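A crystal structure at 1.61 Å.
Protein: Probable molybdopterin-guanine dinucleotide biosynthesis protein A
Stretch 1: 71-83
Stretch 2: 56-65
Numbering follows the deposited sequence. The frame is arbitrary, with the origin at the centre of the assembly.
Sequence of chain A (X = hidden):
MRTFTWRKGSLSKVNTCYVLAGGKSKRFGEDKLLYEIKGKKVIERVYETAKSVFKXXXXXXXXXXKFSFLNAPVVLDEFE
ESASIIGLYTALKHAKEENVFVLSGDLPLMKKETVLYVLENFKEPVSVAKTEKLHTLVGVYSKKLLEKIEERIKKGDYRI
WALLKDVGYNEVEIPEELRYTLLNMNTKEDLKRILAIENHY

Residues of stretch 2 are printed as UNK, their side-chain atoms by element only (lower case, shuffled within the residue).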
# COMPACT_ATOMS: atom_id res chain seq x y z
N ASN A 71 5.84 -5.61 -15.60
CA ASN A 71 6.00 -4.61 -16.64
C ASN A 71 5.71 -3.24 -16.04
O ASN A 71 5.09 -2.38 -16.67
CB ASN A 71 5.01 -4.87 -17.78
CG ASN A 71 5.24 -3.96 -18.98
OD1 ASN A 71 4.33 -3.72 -19.77
ND2 ASN A 71 6.46 -3.47 -19.12
N ALA A 72 6.19 -3.04 -14.81
CA ALA A 72 5.95 -1.78 -14.10
C ALA A 72 7.20 -1.14 -13.52
O ALA A 72 8.20 -1.81 -13.27
CB ALA A 72 4.95 -2.02 -12.99
N PRO A 73 7.15 0.18 -13.30
CA PRO A 73 8.29 0.90 -12.73
C PRO A 73 8.45 0.52 -11.26
O PRO A 73 7.48 0.55 -10.50
CB PRO A 73 7.91 2.36 -12.93
CG PRO A 73 6.43 2.34 -12.82
CD PRO A 73 6.05 1.10 -13.61
N VAL A 74 9.67 0.17 -10.86
CA VAL A 74 9.96 -0.22 -9.49
C VAL A 74 10.74 0.83 -8.72
O VAL A 74 11.75 1.34 -9.20
CB VAL A 74 10.78 -1.53 -9.45
CG1 VAL A 74 11.12 -1.89 -8.00
CG2 VAL A 74 10.02 -2.66 -10.12
N VAL A 75 10.26 1.16 -7.52
CA VAL A 75 10.97 2.10 -6.67
C VAL A 75 11.68 1.18 -5.68
O VAL A 75 11.04 0.43 -4.95
CB VAL A 75 10.00 3.05 -5.93
CG1 VAL A 75 10.77 3.92 -4.95
CG2 VAL A 75 9.28 3.93 -6.95
N LEU A 76 13.00 1.22 -5.70
CA LEU A 76 13.82 0.34 -4.87
C LEU A 76 13.89 0.60 -3.38
O LEU A 76 14.24 1.70 -2.93
CB LEU A 76 15.24 0.30 -5.44
CG LEU A 76 16.17 -0.77 -4.87
CD1 LEU A 76 15.69 -2.13 -5.31
CD2 LEU A 76 17.60 -0.53 -5.35
N ASP A 77 13.56 -0.43 -2.61
CA ASP A 77 13.64 -0.41 -1.15
C ASP A 77 15.06 -0.94 -0.93
O ASP A 77 15.32 -2.13 -1.13
CB ASP A 77 12.60 -1.38 -0.58
CG ASP A 77 12.79 -1.67 0.89
OD1 ASP A 77 13.85 -1.30 1.45
OD2 ASP A 77 11.88 -2.29 1.49
N GLU A 78 15.97 -0.05 -0.55
CA GLU A 78 17.37 -0.41 -0.37
C GLU A 78 17.76 -0.99 0.99
O GLU A 78 18.92 -1.33 1.21
CB GLU A 78 18.24 0.82 -0.68
CG GLU A 78 17.82 1.51 -1.97
CD GLU A 78 18.61 2.78 -2.25
OE1 GLU A 78 19.76 2.68 -2.72
OE2 GLU A 78 18.06 3.88 -2.01
N PHE A 79 16.81 -1.10 1.90
CA PHE A 79 17.07 -1.64 3.22
C PHE A 79 17.10 -3.16 3.20
O PHE A 79 16.44 -3.80 2.38
CB PHE A 79 16.00 -1.18 4.21
CG PHE A 79 16.04 0.29 4.49
CD1 PHE A 79 15.42 1.20 3.64
CD2 PHE A 79 16.71 0.77 5.62
CE1 PHE A 79 15.45 2.56 3.90
CE2 PHE A 79 16.75 2.13 5.88
CZ PHE A 79 16.12 3.04 5.02
N GLU A 80 17.88 -3.74 4.12
CA GLU A 80 17.99 -5.19 4.24
C GLU A 80 16.78 -5.73 5.01
O GLU A 80 16.21 -6.76 4.65
CB GLU A 80 19.27 -5.56 4.99
CG GLU A 80 20.56 -5.10 4.32
CD GLU A 80 20.81 -5.79 2.99
OE1 GLU A 80 20.87 -7.03 2.97
OE2 GLU A 80 20.95 -5.08 1.96
N GLU A 81 16.40 -5.03 6.07
CA GLU A 81 15.26 -5.44 6.89
C GLU A 81 13.96 -5.31 6.13
O GLU A 81 13.75 -4.35 5.39
CB GLU A 81 15.17 -4.60 8.16
CG GLU A 81 16.16 -4.98 9.24
CD GLU A 81 16.05 -4.05 10.43
OE1 GLU A 81 16.32 -2.84 10.26
OE2 GLU A 81 15.69 -4.52 11.53
N SER A 82 13.07 -6.28 6.32
CA SER A 82 11.78 -6.27 5.66
C SER A 82 10.69 -5.87 6.66
O SER A 82 10.24 -6.69 7.45
CB SER A 82 11.47 -7.64 5.07
OG SER A 82 10.20 -7.66 4.45
N ALA A 83 10.29 -4.60 6.61
CA ALA A 83 9.26 -4.08 7.50
C ALA A 83 8.35 -3.16 6.69
O ALA A 83 8.81 -2.42 5.82
CB ALA A 83 9.90 -3.32 8.65
N UNK A 56 -0.16 7.44 -12.24
CA UNK A 56 1.13 6.78 -12.05
C UNK A 56 1.07 5.78 -10.90
O UNK A 56 0.53 6.08 -9.83
c UNK A 56 2.35 8.85 -12.88
o UNK A 56 3.78 10.29 -11.64
c UNK A 56 2.22 7.81 -11.78
o UNK A 56 4.36 9.82 -13.70
c UNK A 56 3.59 9.71 -12.73
N UNK A 57 1.61 4.59 -11.14
CA UNK A 57 1.64 3.53 -10.14
C UNK A 57 3.04 2.94 -10.09
O UNK A 57 3.60 2.58 -11.11
c UNK A 57 0.66 1.34 -9.39
c UNK A 57 -0.75 2.96 -10.66
c UNK A 57 0.65 2.40 -10.48
N UNK A 58 3.60 2.85 -8.88
CA UNK A 58 4.93 2.29 -8.72
C UNK A 58 4.88 1.08 -7.80
O UNK A 58 4.00 0.98 -6.94
c UNK A 58 5.98 4.61 -8.86
c UNK A 58 5.88 3.31 -8.10
c UNK A 58 7.00 5.98 -10.59
c UNK A 58 6.92 4.79 -9.87
c UNK A 58 6.12 7.01 -10.30
c UNK A 58 5.17 6.85 -9.30
o UNK A 58 6.17 8.19 -11.00
c UNK A 58 5.10 5.66 -8.59
N UNK A 59 5.81 0.16 -8.01
CA UNK A 59 5.91 -1.02 -7.18
C UNK A 59 7.10 -0.80 -6.26
O UNK A 59 8.19 -0.47 -6.73
c UNK A 59 6.36 -3.48 -7.10
c UNK A 59 6.18 -2.29 -8.02
c UNK A 59 3.71 -2.84 -8.40
c UNK A 59 5.05 -2.50 -9.02
N UNK A 60 6.90 -0.94 -4.96
CA UNK A 60 7.99 -0.77 -4.02
C UNK A 60 8.49 -2.17 -3.68
O UNK A 60 7.74 -2.99 -3.14
c UNK A 60 8.67 -0.05 -1.72
c UNK A 60 7.06 1.35 -3.03
c UNK A 60 7.53 -0.07 -2.72
N UNK A 61 9.74 -2.46 -4.03
CA UNK A 61 10.30 -3.78 -3.76
C UNK A 61 11.81 -3.71 -3.55
O UNK A 61 12.46 -2.74 -3.95
c UNK A 61 9.99 -4.71 -4.92
N UNK A 62 12.37 -4.74 -2.92
CA UNK A 62 13.81 -4.80 -2.65
C UNK A 62 14.58 -5.39 -3.83
O UNK A 62 15.81 -5.27 -3.91
c UNK A 62 13.31 -5.50 2.38
n UNK A 62 13.65 -4.09 2.73
c UNK A 62 14.09 -5.65 -1.40
c UNK A 62 13.48 -5.13 -0.11
c UNK A 62 13.97 -5.93 1.08
N UNK A 63 13.86 -6.03 -4.75
CA UNK A 63 14.48 -6.65 -5.92
C UNK A 63 13.71 -6.29 -7.19
O UNK A 63 12.57 -6.72 -7.37
c UNK A 63 15.42 -8.87 -6.73
o UNK A 63 16.21 -9.73 -6.30
o UNK A 63 15.33 -8.57 -7.93
c UNK A 63 14.51 -8.17 -5.74
N UNK A 64 14.34 -5.52 -8.07
CA UNK A 64 13.69 -5.10 -9.30
C UNK A 64 13.38 -6.24 -10.28
O UNK A 64 12.27 -6.34 -10.80
c UNK A 64 15.13 -0.44 -10.23
n UNK A 64 14.29 -1.07 -11.05
n UNK A 64 14.73 0.64 -9.57
c UNK A 64 14.63 -2.27 -11.82
c UNK A 64 13.93 -3.52 -11.30
n UNK A 64 16.36 -0.89 -10.07
c UNK A 64 14.53 -4.03 -10.00
N UNK A 65 14.36 -7.11 -10.52
CA UNK A 65 14.13 -8.22 -11.46
C UNK A 65 13.06 -9.19 -10.98
O UNK A 65 12.40 -9.85 -11.78
o UNK A 65 15.56 -6.94 -14.54
o UNK A 65 15.24 -9.11 -14.66
c UNK A 65 16.34 -8.27 -12.72
c UNK A 65 15.67 -8.10 -14.07
c UNK A 65 15.44 -8.97 -11.72
O HOH W 1 17.21 -3.69 -2.18
O HOH W 2 11.90 -0.46 -12.59

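Position 56 carries three carbons, the third bearing two oxygens, and reaches nothing on stretch 1; a carboxylate at the end of that chain makes it Glu56. At position 57 a single carbon carries two more and stays clear of stretch 1, although the backbone O lies 3.3 Å from Pro73 CG; the fork is that of a valine, Val57. Position 58 has one carbon followed by a six-carbon ring bearing an oxygen; its CB packs 3.6 Å from Val75 CG2 and the ring lies beside Pro73, which identifies Tyr58. Its ring atom CD2 is 3.9 Å from Pro73 CG, and its OH makes a weak hydrogen bond to Glu56 OE1 (3.2 Å).

Four carbons at position 59, forked at the first with one arm two carbons long, place that longer arm against Ala72 CB and share a sheet face with Val74; they define Ile59, whose CG1 approaches Ala72 CB at 4.0 Å. Position 60 again shows one carbon carrying two, on the same face as Val75 and with a branch carbon near Asp77 CB: Val60, its CG1 4.3 Å from Asp77 CB. A lone carbon at position 61, 4.3 Å from Val74 CG1, leaves Ala61.

Position 62 extends four carbons in a row to a terminal nitrogen close to three oxygens of stretch 1; this is Lys62. Its NZ donates to Phe79 O (2.8 Å) and Glu81 O (2.7 Å), and forms a salt bridge with Asp77 OD2 (2.8 Å) whose hydrogen bond is weak. Position 63 has two carbons, the second with two oxygens, and points away from stretch 1: Asp63. At position 64, three carbons lead to a nitrogen and then a carbon bearing two more nitrogens, one of them at Val74 O; this is the guanidinium of Arg64. Its NH2 donates to Val74 O (3.1 Å), which lies at the edge of the group, near its plane. Position 65, three carbons ending in two oxygens, makes no contact with stretch 1 and is Glu65.

The contact is a parallel strand pairing finished by two long basic side chains. Ile59 N donates to Pro73 O (3.0 Å), Val75 N to Ile59 O (2.8 Å), Ala61 N to Val75 O (3.3 Å) and Asp77 N to Ala61 O (2.9 Å), so the bonds alternate in direction between the strands. Beyond the pairing, Lys62 gathers the loop around its ammonium, while a water bridges Lys62 O and Asp77 O. Arg64 reaches back to Val74, whose carbonyl it engages directly and whose N shares a second water with Arg64 NE.

Stretch 2 (56-65) EVYIVAKDRE
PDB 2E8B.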